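Probable dehydrogenase (Bordetella bronchiseptica, PDB 3MOI) is a putative oxidoreductase of the GFO/IDH/MocA family that probably binds a nicotinamide adenine dinucleotide cofactor in its Rossmann-fold domain. Local coordinates at residues A[184-189]-A[218-223]. Numbering follows the deposited sequence.
Sequences DSIKTI and LTLEDG
I186, on helix 179-190, is the one side chain of 184-189 that touches 218-223, and it does so through both of its branches. Its CD1 reaches CD2 of L218 at 3.6 Å, while its CG2 lies a looser 4.2 Å from CD2 of L220. The torsions explain this division of labour: chi1 of -70° sets CG2 anti to the backbone N, and with chi2 near trans (166°) the longer branch extends to carry CD1 over to L218. Each leucine sends a single methyl across, CD2 in both cases. The backbones stay well apart, with CA of I186 and CA of L218 9.2 Å from each other; both contacts are between methyl carbons, and all three residues are buried. A226 and M228 of the adjacent strand 225-231 also touch I186, widening the sheet surface beneath the helix. T219, between the two leucines, has its side chain on the other face of the strand, where OG1 hydrogen-bonds R198 of the second subunit; a type I beta turn from L220 to G223 leads out of the strand. Helix-on-sheet packing of this kind, with one face of a large mixed sheet carrying helices and the other turned to the partner subunit, belongs to the C-terminal α/β domain of GFO/IDH/MocA dehydrogenases.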
loop_
_atom_site.group_PDB
_atom_site.type_symbol
_atom_site.label_atom_id
_atom_site.label_comp_id
_atom_site.label_asym_id
_atom_site.label_seq_id
_atom_site.Cartn_x
_atom_site.Cartn_y
_atom_site.Cartn_z
ATOM N N ASP A 184 -4.111 -15.095 4.558
ATOM C CA ASP A 184 -3.624 -16.423 4.191
ATOM C C ASP A 184 -2.522 -16.337 3.165
ATOM O O ASP A 184 -1.602 -17.163 3.173
ATOM C CB ASP A 184 -4.731 -17.298 3.627
ATOM C CG ASP A 184 -5.742 -17.724 4.679
ATOM O OD1 ASP A 184 -5.392 -17.814 5.874
ATOM O OD2 ASP A 184 -6.903 -17.933 4.297
ATOM N N SER A 185 -2.596 -15.323 2.290
ATOM C CA SER A 185 -1.572 -15.183 1.267
ATOM C C SER A 185 -0.262 -14.771 1.902
ATOM O O SER A 185 0.834 -15.264 1.503
ATOM C CB SER A 185 -2.016 -14.192 0.197
ATOM O OG SER A 185 -3.222 -14.713 -0.379
ATOM N N ILE A 186 -0.367 -13.885 2.888
ATOM C CA ILE A 186 0.829 -13.413 3.573
ATOM C C ILE A 186 1.476 -14.593 4.274
ATOM O O ILE A 186 2.631 -14.846 4.091
ATOM C CB ILE A 186 0.495 -12.306 4.518
ATOM C CG1 ILE A 186 0.110 -11.036 3.727
ATOM C CG2 ILE A 186 1.627 -12.004 5.399
ATOM C CD1 ILE A 186 -0.551 -9.979 4.574
ATOM N N LYS A 187 0.731 -15.378 5.017
ATOM C CA LYS A 187 1.297 -16.574 5.582
ATOM C C LYS A 187 1.888 -17.562 4.562
ATOM O O LYS A 187 2.918 -18.204 4.814
ATOM C CB LYS A 187 0.244 -17.280 6.357
ATOM C CG LYS A 187 -0.228 -16.502 7.611
ATOM C CD LYS A 187 -0.749 -17.525 8.623
ATOM C CE LYS A 187 -2.114 -17.904 8.399
ATOM N NZ LYS A 187 -2.553 -18.828 9.468
ATOM N N THR A 188 1.214 -17.731 3.446
ATOM C CA THR A 188 1.670 -18.670 2.457
ATOM C C THR A 188 2.991 -18.215 1.799
ATOM O O THR A 188 3.957 -18.964 1.748
ATOM C CB THR A 188 0.616 -18.837 1.389
ATOM O OG1 THR A 188 -0.546 -19.500 1.931
ATOM C CG2 THR A 188 1.170 -19.621 0.199
ATOM N N ILE A 189 3.045 -16.949 1.334
ATOM C CA ILE A 189 4.240 -16.395 0.745
ATOM C C ILE A 189 5.370 -16.468 1.750
ATOM O O ILE A 189 6.470 -16.816 1.374
ATOM C CB ILE A 189 4.014 -14.950 0.311
ATOM C CG1 ILE A 189 3.063 -14.901 -0.885
ATOM C CG2 ILE A 189 5.328 -14.242 -0.074
ATOM C CD1 ILE A 189 2.232 -13.571 -1.011
ATOM N N LEU A 218 1.033 -6.001 9.757
ATOM C CA LEU A 218 1.206 -7.289 10.373
ATOM C C LEU A 218 2.683 -7.509 10.643
ATOM O O LEU A 218 3.518 -7.460 9.697
ATOM C CB LEU A 218 0.694 -8.371 9.412
ATOM C CG LEU A 218 -0.777 -8.815 9.400
ATOM C CD1 LEU A 218 -1.730 -7.775 9.765
ATOM C CD2 LEU A 218 -1.186 -9.534 8.089
ATOM N N THR A 219 3.039 -7.756 11.888
ATOM C CA THR A 219 4.424 -8.077 12.164
ATOM C C THR A 219 4.653 -9.612 12.066
ATOM O O THR A 219 3.948 -10.395 12.672
ATOM C CB THR A 219 4.839 -7.609 13.543
ATOM O OG1 THR A 219 4.651 -6.192 13.615
ATOM C CG2 THR A 219 6.321 -7.979 13.815
ATOM N N LEU A 220 5.647 -10.022 11.301
ATOM C CA LEU A 220 5.956 -11.409 11.172
ATOM C C LEU A 220 7.113 -11.717 12.117
ATOM O O LEU A 220 7.624 -10.909 12.860
ATOM C CB LEU A 220 6.280 -11.757 9.739
ATOM C CG LEU A 220 5.245 -11.369 8.684
ATOM C CD1 LEU A 220 5.770 -11.748 7.330
ATOM C CD2 LEU A 220 3.903 -12.018 8.907
ATOM N N GLU A 221 7.530 -12.930 12.108
ATOM C CA GLU A 221 8.134 -13.488 13.283
ATOM C C GLU A 221 9.614 -13.254 13.218
ATOM O O GLU A 221 10.240 -13.124 14.272
ATOM C CB GLU A 221 7.726 -14.951 13.312
ATOM C CG GLU A 221 8.448 -15.926 14.117
ATOM C CD GLU A 221 7.820 -17.361 13.818
ATOM O OE1 GLU A 221 7.520 -17.732 12.592
ATOM O OE2 GLU A 221 7.580 -18.061 14.848
ATOM N N ASP A 222 10.195 -13.169 12.015
ATOM C CA ASP A 222 11.641 -12.869 11.928
ATOM C C ASP A 222 11.884 -11.360 11.896
ATOM O O ASP A 222 12.991 -10.941 11.697
ATOM C CB ASP A 222 12.321 -13.593 10.737
ATOM C CG ASP A 222 12.002 -12.941 9.362
ATOM O OD1 ASP A 222 11.102 -12.052 9.328
ATOM O OD2 ASP A 222 12.649 -13.318 8.320
ATOM N N GLY A 223 10.841 -10.551 12.082
ATOM C CA GLY A 223 10.967 -9.084 12.052
ATOM C C GLY A 223 10.449 -8.492 10.752
ATOM O O GLY A 223 10.128 -7.301 10.700
#